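Local coordinates for MHC class I-like protein MILL2 (Mus musculus, PDB 6A97), which is a GPI-anchored, MHC class I-like glycoprotein that binds heparan sulfate proteoglycans on the surface of fibroblasts, at residues R94-E99 / G129-G134; I101-Q106 / K161-T166; G118-L121 / T127-F130; N139-D144 / L148-D153. All coordinates share one frame; numbering follows the deposited sequence.

Contact 1. Residues R94-E99 / G129-G134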
# COMPACT_ATOMS: atom_id res chain seq x y z
N ARG A 94 35.05 -17.09 2.22
CA ARG A 94 35.68 -17.86 3.29
C ARG A 94 37.04 -17.30 3.66
O ARG A 94 37.34 -17.12 4.85
CB ARG A 94 35.83 -19.33 2.88
CG ARG A 94 36.68 -20.15 3.83
CD ARG A 94 36.88 -21.57 3.31
NE ARG A 94 35.60 -22.21 3.00
CZ ARG A 94 34.81 -22.75 3.91
NH1 ARG A 94 35.16 -22.74 5.19
NH2 ARG A 94 33.66 -23.31 3.54
N GLY A 95 37.86 -17.01 2.66
CA GLY A 95 39.19 -16.48 2.89
C GLY A 95 39.16 -15.15 3.63
O GLY A 95 39.86 -14.97 4.62
N MET A 96 38.33 -14.23 3.15
CA MET A 96 38.24 -12.91 3.77
C MET A 96 37.75 -12.97 5.21
O MET A 96 38.18 -12.18 6.05
CB MET A 96 37.32 -12.01 2.94
CG MET A 96 38.02 -11.37 1.76
SD MET A 96 36.98 -10.20 0.88
CE MET A 96 36.01 -11.30 -0.14
N MET A 97 36.86 -13.91 5.49
CA MET A 97 36.23 -14.00 6.81
C MET A 97 36.86 -15.07 7.69
O MET A 97 36.33 -15.39 8.76
CB MET A 97 34.73 -14.27 6.66
CG MET A 97 33.94 -13.01 6.29
SD MET A 97 32.15 -13.26 6.27
CE MET A 97 31.97 -14.21 4.77
N ALA A 98 38.00 -15.60 7.25
CA ALA A 98 38.66 -16.70 7.93
C ALA A 98 39.03 -16.38 9.38
O ALA A 98 38.84 -17.20 10.27
CB ALA A 98 39.92 -17.12 7.15
N GLU A 99 39.55 -15.18 9.61
CA GLU A 99 40.02 -14.83 10.94
C GLU A 99 38.86 -14.59 11.90
O GLU A 99 38.92 -14.97 13.07
CB GLU A 99 40.95 -13.61 10.89
CG GLU A 99 42.18 -13.75 11.77
CD GLU A 99 43.24 -14.68 11.19
OE1 GLU A 99 42.98 -15.30 10.13
OE2 GLU A 99 44.32 -14.81 11.79
N GLY A 129 28.39 -0.09 -2.39
CA GLY A 129 28.64 -1.39 -1.77
C GLY A 129 28.32 -1.41 -0.29
O GLY A 129 28.24 -0.37 0.36
N PHE A 130 28.12 -2.61 0.26
CA PHE A 130 27.86 -2.77 1.68
C PHE A 130 28.34 -4.13 2.18
O PHE A 130 28.42 -5.09 1.41
CB PHE A 130 26.36 -2.59 1.98
CG PHE A 130 25.47 -3.61 1.32
CD1 PHE A 130 24.99 -3.40 0.03
CD2 PHE A 130 25.11 -4.77 1.98
CE1 PHE A 130 24.17 -4.34 -0.58
CE2 PHE A 130 24.29 -5.71 1.38
CZ PHE A 130 23.82 -5.49 0.09
N TRP A 131 28.66 -4.21 3.47
CA TRP A 131 29.06 -5.47 4.08
C TRP A 131 28.83 -5.42 5.59
O TRP A 131 29.47 -4.65 6.30
CB TRP A 131 30.52 -5.78 3.76
CG TRP A 131 30.95 -7.18 4.09
CD1 TRP A 131 30.47 -7.98 5.08
CD2 TRP A 131 31.94 -7.95 3.40
NE1 TRP A 131 31.11 -9.20 5.06
CE2 TRP A 131 32.02 -9.21 4.03
CE3 TRP A 131 32.78 -7.70 2.30
CZ2 TRP A 131 32.90 -10.21 3.62
CZ3 TRP A 131 33.65 -8.70 1.89
CH2 TRP A 131 33.70 -9.93 2.55
N HIS A 132 27.90 -6.24 6.07
CA HIS A 132 27.59 -6.32 7.49
C HIS A 132 27.78 -7.74 8.01
O HIS A 132 27.51 -8.71 7.31
CB HIS A 132 26.15 -5.87 7.77
CG HIS A 132 25.79 -4.57 7.13
ND1 HIS A 132 26.05 -3.35 7.73
CD2 HIS A 132 25.19 -4.29 5.95
CE1 HIS A 132 25.62 -2.38 6.94
NE2 HIS A 132 25.09 -2.92 5.86
N LEU A 133 28.25 -7.86 9.25
CA LEU A 133 28.29 -9.15 9.93
C LEU A 133 27.32 -9.14 11.10
O LEU A 133 27.10 -8.11 11.74
CB LEU A 133 29.71 -9.47 10.42
CG LEU A 133 30.84 -9.51 9.40
CD1 LEU A 133 32.16 -9.74 10.09
CD2 LEU A 133 30.58 -10.61 8.39
N GLY A 134 26.75 -10.31 11.38
CA GLY A 134 25.84 -10.46 12.49
C GLY A 134 26.27 -11.64 13.34
O GLY A 134 26.72 -12.66 12.81
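Met96 and Met97 reach down from the helical segment onto the outer rim of the Trp131 indole, and the closest indole atoms all belong to its six-membered ring. Met96 SD sits 3.7 Å from Trp131 CH2, and its CE lies in the ring plane just beyond the same edge. The sulfur is 4.8 Å from the six-membered centroid and 76° off the normal, a Met-aromatic contact made at the edge. Met97 meets the next stretch of rim, its CG 4.0 Å from Trp131 CZ2 and its SD likewise a Met-aromatic contact at the edge. With CG anti to the carbonyl carbon (chi1 -78°) and the chain extended at chi2, Met97 SD passes alongside Leu133, whose CD2 it approaches at 3.7 Å. In the MHC class I platform, this is where the alpha-1 helix rests on an alpha-2 strand of the sheet floor: Met96 ends helix 75-96, and Met97 is the break and the N-cap of helix 98-104. The buried side is completed by Pro169, by Ala115 under Met97 and by Val174 of helix 171-193 against Trp131. The outer side is looser. Gly95 and Glu99 are exposed, while Arg94 turns its guanidinium to Glu90 and to the carbonyls of Ser37 and Thr40. Across the strand, His132 projects from the other face of the sheet, where it packs on a basic side chain of the chain of another protein.

Contact 2. Residues I101-Q106 / K161-T166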
# COMPACT_ATOMS: atom_id res chain seq x y z
N ILE A 101 35.96 -16.07 11.61
CA ILE A 101 35.49 -17.43 11.85
C ILE A 101 36.35 -18.17 12.88
O ILE A 101 35.83 -18.82 13.78
CB ILE A 101 35.45 -18.24 10.53
CG1 ILE A 101 34.31 -17.75 9.64
CG2 ILE A 101 35.28 -19.72 10.83
CD1 ILE A 101 34.27 -18.40 8.28
N ASN A 102 37.67 -18.06 12.74
CA ASN A 102 38.58 -18.70 13.69
C ASN A 102 38.38 -18.21 15.12
O ASN A 102 38.34 -19.00 16.06
CB ASN A 102 40.03 -18.49 13.26
CG ASN A 102 40.44 -19.40 12.12
OD1 ASN A 102 40.01 -20.55 12.05
ND2 ASN A 102 41.27 -18.89 11.21
N GLN A 103 38.23 -16.90 15.29
CA GLN A 103 38.09 -16.30 16.61
C GLN A 103 36.74 -16.64 17.25
O GLN A 103 36.68 -16.91 18.44
CB GLN A 103 38.27 -14.78 16.54
CG GLN A 103 39.66 -14.33 16.11
CD GLN A 103 40.76 -14.84 17.03
OE1 GLN A 103 40.63 -14.83 18.26
NE2 GLN A 103 41.86 -15.30 16.43
N LYS A 104 35.68 -16.63 16.45
CA LYS A 104 34.36 -16.98 16.97
C LYS A 104 34.23 -18.48 17.23
O LYS A 104 33.43 -18.91 18.07
CB LYS A 104 33.26 -16.52 16.01
CG LYS A 104 33.01 -15.02 16.03
CD LYS A 104 32.73 -14.53 17.45
CE LYS A 104 32.25 -13.08 17.45
NZ LYS A 104 32.20 -12.51 18.83
N SER A 105 35.01 -19.28 16.50
CA SER A 105 34.98 -20.73 16.68
C SER A 105 35.51 -21.14 18.05
O SER A 105 35.29 -22.27 18.49
CB SER A 105 35.79 -21.42 15.59
OG SER A 105 35.16 -21.26 14.33
N GLN A 106 36.19 -20.22 18.72
CA GLN A 106 36.75 -20.50 20.04
C GLN A 106 35.70 -20.38 21.14
O GLN A 106 35.89 -20.89 22.25
CB GLN A 106 37.91 -19.55 20.34
CG GLN A 106 39.11 -19.72 19.41
CD GLN A 106 40.36 -19.04 19.94
OE1 GLN A 106 40.52 -18.87 21.15
NE2 GLN A 106 41.25 -18.66 19.04
N LYS A 161 37.10 -3.21 20.13
CA LYS A 161 36.99 -2.50 18.86
C LYS A 161 38.26 -2.65 18.04
O LYS A 161 38.21 -3.02 16.86
CB LYS A 161 36.70 -1.01 19.08
CG LYS A 161 35.24 -0.67 19.36
CD LYS A 161 35.06 0.83 19.58
CE LYS A 161 33.64 1.18 20.01
NZ LYS A 161 32.65 1.02 18.90
N MET A 162 39.40 -2.36 18.66
CA MET A 162 40.70 -2.49 18.01
C MET A 162 40.94 -3.93 17.57
O MET A 162 41.40 -4.18 16.46
CB MET A 162 41.82 -2.03 18.94
CG MET A 162 41.82 -0.52 19.21
SD MET A 162 43.05 -0.01 20.43
CE MET A 162 44.39 -1.15 20.07
N PHE A 163 40.62 -4.88 18.45
CA PHE A 163 40.73 -6.30 18.14
C PHE A 163 40.01 -6.67 16.85
O PHE A 163 40.59 -7.32 15.98
CB PHE A 163 40.17 -7.13 19.30
CG PHE A 163 40.32 -8.62 19.12
CD1 PHE A 163 39.35 -9.36 18.45
CD2 PHE A 163 41.43 -9.28 19.62
CE1 PHE A 163 39.49 -10.72 18.28
CE2 PHE A 163 41.58 -10.65 19.46
CZ PHE A 163 40.61 -11.37 18.79
N TRP A 164 38.75 -6.27 16.72
CA TRP A 164 37.95 -6.65 15.56
C TRP A 164 38.30 -5.82 14.33
O TRP A 164 38.13 -6.28 13.20
CB TRP A 164 36.44 -6.54 15.86
CG TRP A 164 35.97 -7.58 16.83
CD1 TRP A 164 35.46 -7.36 18.08
CD2 TRP A 164 35.99 -9.00 16.65
NE1 TRP A 164 35.15 -8.56 18.68
CE2 TRP A 164 35.47 -9.58 17.82
CE3 TRP A 164 36.39 -9.84 15.60
CZ2 TRP A 164 35.34 -10.96 17.98
CZ3 TRP A 164 36.27 -11.21 15.76
CH2 TRP A 164 35.74 -11.76 16.94
N LYS A 165 38.80 -4.61 14.54
CA LYS A 165 39.24 -3.79 13.42
C LYS A 165 40.43 -4.42 12.68
O LYS A 165 40.66 -4.13 11.51
CB LYS A 165 39.61 -2.37 13.89
CG LYS A 165 38.42 -1.44 14.09
CD LYS A 165 38.88 -0.05 14.48
CE LYS A 165 37.72 0.87 14.82
NZ LYS A 165 36.91 1.28 13.63
N THR A 166 41.17 -5.28 13.37
CA THR A 166 42.35 -5.91 12.78
C THR A 166 42.11 -7.34 12.30
O THR A 166 42.83 -7.83 11.44
CB THR A 166 43.54 -5.94 13.77
OG1 THR A 166 43.30 -6.92 14.79
CG2 THR A 166 43.74 -4.57 14.42
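Gln103 and Trp164 mark the closest backbone approach of two helical segments, their CA atoms 9.7 Å apart, so side chains alone bridge the gap. Trp164 points the far rim of its indole at the other helix. Gln103 CB lies 4.0 Å from Trp164 CH2, and Lys104 reaches the neighbouring corner, with NZ 3.6 Å from Trp164 CZ2. The lysine bends early (chi2 -54°) and then runs extended, which carries its end across the indole at about a right angle; its ammonium also makes a cation-pi contact with Tyr135. Phe163 and the glutamine cross obliquely, Gln103 OE1 at the ring edge, in its plane, 3.5 Å from Phe163 CZ, and the amide is turned 72° from that ring. Within the second helix, Phe163 CD1 sits over one face of Trp164, and Phe140 of the sheet packs edge-to-face with the same indole. No hydrogen bond crosses this surface contact. It joins the C-terminal end of the alpha-1 helix to the short first alpha-2 helix, the pair that in classical MHC class I molecules borders the groove end taking the peptide C terminus; here the two helices meet directly through these side chains.

Contact 3. Residues G118-L121 / T127-F130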
# COMPACT_ATOMS: atom_id res chain seq x y z
N GLY A 118 27.08 -6.92 -0.57
CA GLY A 118 26.78 -6.78 -1.98
C GLY A 118 26.91 -5.36 -2.48
O GLY A 118 27.62 -4.55 -1.89
N CYS A 119 26.22 -5.06 -3.57
CA CYS A 119 26.35 -3.76 -4.21
C CYS A 119 25.04 -3.35 -4.84
O CYS A 119 24.19 -4.19 -5.15
CB CYS A 119 27.45 -3.78 -5.26
SG CYS A 119 27.13 -4.92 -6.63
N GLU A 120 24.88 -2.05 -5.03
CA GLU A 120 23.66 -1.49 -5.57
C GLU A 120 23.98 -0.60 -6.76
O GLU A 120 24.74 0.36 -6.65
CB GLU A 120 22.92 -0.70 -4.49
CG GLU A 120 21.56 -0.16 -4.90
CD GLU A 120 20.81 0.45 -3.73
OE1 GLU A 120 19.56 0.42 -3.73
OE2 GLU A 120 21.47 0.95 -2.79
N LEU A 121 23.41 -0.94 -7.91
CA LEU A 121 23.58 -0.13 -9.11
C LEU A 121 22.59 1.03 -9.10
O LEU A 121 21.38 0.82 -9.09
CB LEU A 121 23.40 -0.99 -10.37
CG LEU A 121 23.52 -0.28 -11.72
CD1 LEU A 121 24.96 0.17 -11.97
CD2 LEU A 121 23.03 -1.19 -12.83
N THR A 127 28.01 2.92 -8.24
CA THR A 127 27.83 1.72 -7.42
C THR A 127 28.01 1.98 -5.92
O THR A 127 28.99 2.59 -5.50
CB THR A 127 28.83 0.62 -7.86
OG1 THR A 127 28.28 -0.10 -8.97
CG2 THR A 127 29.12 -0.37 -6.72
N ARG A 128 27.05 1.50 -5.13
CA ARG A 128 27.13 1.55 -3.68
C ARG A 128 27.28 0.15 -3.08
O ARG A 128 26.40 -0.70 -3.23
CB ARG A 128 25.89 2.22 -3.08
CG ARG A 128 25.85 2.17 -1.56
CD ARG A 128 24.45 2.40 -1.01
NE ARG A 128 23.58 1.23 -1.16
CZ ARG A 128 23.36 0.34 -0.20
NH1 ARG A 128 23.93 0.46 0.99
NH2 ARG A 128 22.55 -0.69 -0.43
N GLY A 129 28.39 -0.09 -2.39
CA GLY A 129 28.64 -1.39 -1.77
C GLY A 129 28.32 -1.41 -0.29
O GLY A 129 28.24 -0.37 0.36
N PHE A 130 28.12 -2.61 0.26
CA PHE A 130 27.86 -2.77 1.68
C PHE A 130 28.34 -4.13 2.18
O PHE A 130 28.42 -5.09 1.41
CB PHE A 130 26.36 -2.59 1.98
CG PHE A 130 25.47 -3.61 1.32
CD1 PHE A 130 24.99 -3.40 0.03
CD2 PHE A 130 25.11 -4.77 1.98
CE1 PHE A 130 24.17 -4.34 -0.58
CE2 PHE A 130 24.29 -5.71 1.38
CZ PHE A 130 23.82 -5.49 0.09
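Strands 118-121 and 127-130 run antiparallel, their axes 4.4 Å apart at closest and 158° between their directions, with Gly118-Phe130 and Glu120-Arg128 as hydrogen-bonded pairs and Cys119-Gly129 and Leu121-Thr127 as non-hydrogen-bonded pairs. Both hydrogen-bonded pairs close with bonds in each direction. On the face carrying Glu120, Arg128 and Phe130, the extended glutamate lays OE2 beside the guanidinium. Arg128 NE donates to it at 2.7 Å; NH2 adds only a weak bond to the same oxygen. A bend at chi3 (76°) turns the arginine end toward Glu120 on the neighbouring strand to make this salt bridge, and the carboxylate and guanidinium planes stand 70° apart. Phe130 folds its ring over the neighbouring backbone: Gly118 N lies 3.5 Å above the ring plane, over its centre, and Gly118 CA makes a CH-pi contact 4.1 Å from the centroid. On the opposite face, Cys119 CB meets Thr127 CG2 at 4.1 Å. From that face Cys119 forms the disulfide to Cys182 of helix 171-193, tying this alpha-2 hairpin to the helix above, where Pro183 packs on Cys119 and Thr127, and Leu186 on Leu121, while strand 23-31 pairs along the other edge of strand 118-121.

Contact 4. Residues N139-D144 / L148-D153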
# COMPACT_ATOMS: atom_id res chain seq x y z
N ASN A 139 23.46 -7.13 15.29
CA ASN A 139 24.51 -6.40 14.59
C ASN A 139 25.86 -6.64 15.25
O ASN A 139 25.96 -6.69 16.47
CB ASN A 139 24.22 -4.89 14.55
CG ASN A 139 22.99 -4.56 13.74
OD1 ASN A 139 22.51 -5.37 12.95
ND2 ASN A 139 22.48 -3.35 13.91
N PHE A 140 26.89 -6.80 14.43
CA PHE A 140 28.22 -7.17 14.91
C PHE A 140 29.24 -6.19 14.34
O PHE A 140 29.77 -5.34 15.06
CB PHE A 140 28.55 -8.61 14.51
CG PHE A 140 29.94 -9.06 14.86
CD1 PHE A 140 30.64 -8.50 15.92
CD2 PHE A 140 30.56 -10.07 14.12
CE1 PHE A 140 31.92 -8.92 16.23
CE2 PHE A 140 31.84 -10.50 14.43
CZ PHE A 140 32.52 -9.92 15.48
N LEU A 141 29.49 -6.29 13.04
CA LEU A 141 30.40 -5.37 12.36
C LEU A 141 29.75 -4.76 11.13
O LEU A 141 28.82 -5.33 10.55
CB LEU A 141 31.70 -6.08 11.96
CG LEU A 141 32.49 -6.79 13.07
CD1 LEU A 141 33.73 -7.45 12.50
CD2 LEU A 141 32.86 -5.83 14.19
N THR A 142 30.24 -3.59 10.73
CA THR A 142 29.78 -2.93 9.52
C THR A 142 30.96 -2.27 8.83
O THR A 142 31.72 -1.54 9.48
CB THR A 142 28.69 -1.88 9.81
OG1 THR A 142 27.50 -2.53 10.28
CG2 THR A 142 28.37 -1.06 8.56
N PHE A 143 31.13 -2.51 7.54
CA PHE A 143 32.24 -1.91 6.82
C PHE A 143 31.88 -0.49 6.38
O PHE A 143 30.89 -0.28 5.67
CB PHE A 143 32.64 -2.76 5.61
CG PHE A 143 33.88 -2.26 4.93
CD1 PHE A 143 35.13 -2.48 5.49
CD2 PHE A 143 33.80 -1.58 3.72
CE1 PHE A 143 36.28 -2.02 4.87
CE2 PHE A 143 34.95 -1.12 3.09
CZ PHE A 143 36.18 -1.34 3.67
N ASP A 144 32.68 0.47 6.81
CA ASP A 144 32.42 1.88 6.50
C ASP A 144 32.99 2.23 5.13
O ASP A 144 34.21 2.32 4.96
CB ASP A 144 33.01 2.78 7.58
CG ASP A 144 32.53 4.22 7.47
OD1 ASP A 144 31.97 4.73 8.47
OD2 ASP A 144 32.70 4.84 6.40
N LEU A 148 36.69 3.16 4.98
CA LEU A 148 37.40 1.93 4.59
C LEU A 148 37.93 1.18 5.81
O LEU A 148 39.02 0.61 5.77
CB LEU A 148 38.55 2.22 3.61
CG LEU A 148 38.18 2.88 2.28
CD1 LEU A 148 39.40 2.95 1.38
CD2 LEU A 148 37.04 2.12 1.60
N THR A 149 37.15 1.19 6.88
CA THR A 149 37.49 0.45 8.09
C THR A 149 36.22 -0.19 8.65
O THR A 149 35.11 0.25 8.35
CB THR A 149 38.15 1.36 9.15
OG1 THR A 149 39.08 2.25 8.52
CG2 THR A 149 38.88 0.54 10.21
N TRP A 150 36.39 -1.22 9.47
CA TRP A 150 35.25 -1.88 10.10
C TRP A 150 34.76 -1.16 11.35
O TRP A 150 35.53 -0.77 12.23
CB TRP A 150 35.62 -3.32 10.44
CG TRP A 150 35.73 -4.19 9.23
CD1 TRP A 150 36.86 -4.48 8.51
CD2 TRP A 150 34.65 -4.87 8.57
NE1 TRP A 150 36.55 -5.31 7.46
CE2 TRP A 150 35.21 -5.57 7.48
CE3 TRP A 150 33.28 -4.97 8.81
CZ2 TRP A 150 34.43 -6.35 6.62
CZ3 TRP A 150 32.51 -5.75 7.96
CH2 TRP A 150 33.09 -6.43 6.87
N THR A 151 33.44 -0.99 11.42
CA THR A 151 32.81 -0.42 12.60
C THR A 151 32.24 -1.52 13.48
O THR A 151 31.54 -2.41 12.99
CB THR A 151 31.68 0.55 12.20
OG1 THR A 151 32.22 1.61 11.39
CG2 THR A 151 31.01 1.15 13.43
N VAL A 152 32.54 -1.48 14.77
CA VAL A 152 31.87 -2.37 15.72
C VAL A 152 30.51 -1.78 16.11
O VAL A 152 30.44 -0.67 16.64
CB VAL A 152 32.73 -2.61 16.97
CG1 VAL A 152 31.95 -3.42 17.99
CG2 VAL A 152 34.02 -3.31 16.59
N ASP A 153 29.44 -2.52 15.84
CA ASP A 153 28.09 -1.97 15.96
C ASP A 153 27.49 -1.98 17.37
O ASP A 153 26.76 -1.06 17.74
CB ASP A 153 27.16 -2.72 15.01
CG ASP A 153 27.41 -2.37 13.56
OD1 ASP A 153 27.67 -1.18 13.28
OD2 ASP A 153 27.37 -3.28 12.70
O HOH W 1 26.08 -5.20 11.65
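Phe143 and Trp150, a non-hydrogen-bonded pair, make the main aromatic contact of this hairpin. The edge of Phe143 faces the indole, with planes at 66° and CD1 3.6 Å above the Trp150 plane. Phe143 CB adds a CH-pi contact, 3.8 Å from the six-membered centroid. Putting CG opposite the backbone N (chi1 -173°) carries the phenyl ring on past the indole to Leu148, whose CA lies 3.6 Å from Phe143 CZ. The aliphatic contacts continue along the same face, where Leu141 CB touches Trp150 CE3 and Leu141 CD2 meets Val152 CG2 at 3.7 Å. In the MHC class I platform these are the last two strands of the alpha-2 half of the sheet, and this face lies beneath its helices: Trp164 covers Leu141 and Val152, Val174 covers Phe143 and Trp150, and Trp150 NE1 bonds to Pro169 O. Toward strand 127-135, Phe140 and Leu141 both face Leu133, a classic beta bulge. Among the backbone bonds, Thr142 and Thr151 pair in both directions, and Asp153 N reaches Phe140 O at 2.9 Å. On the other face, Thr142 OG1 donates to the syn lone pair of Asp153 OD2, only 2.5 Å away, and is also bonded to His132 ND1. Beside them, Asn139 OD1 bonds to an aromatic side chain of the chain of another protein.

Overall arrangement
All four contacts belong to the alpha-1/alpha-2 platform. Contacts 1, 3 and 4 share one antiparallel sheet. Contact 3 overlaps contact 1 at Gly129 and Phe130, the centres of the two about 15 Å apart along strand 127-135. Contact 4 adjoins contact 1, centres 10 Å apart: Trp131 and Leu133 pair with Phe143 and Leu141, and Trp131 packs edge-to-face with Trp150. Contact 2 continues the helix of contact 1, their centres about 11 Å apart, and also sits upon contact 4, with Lys165 NZ on Trp150 O and Trp164 against Phe140. Contacts 2 and 3 lie far apart, their nearest atoms about 15 Å from each other, one between helices and one at the disulfide-linked hairpin.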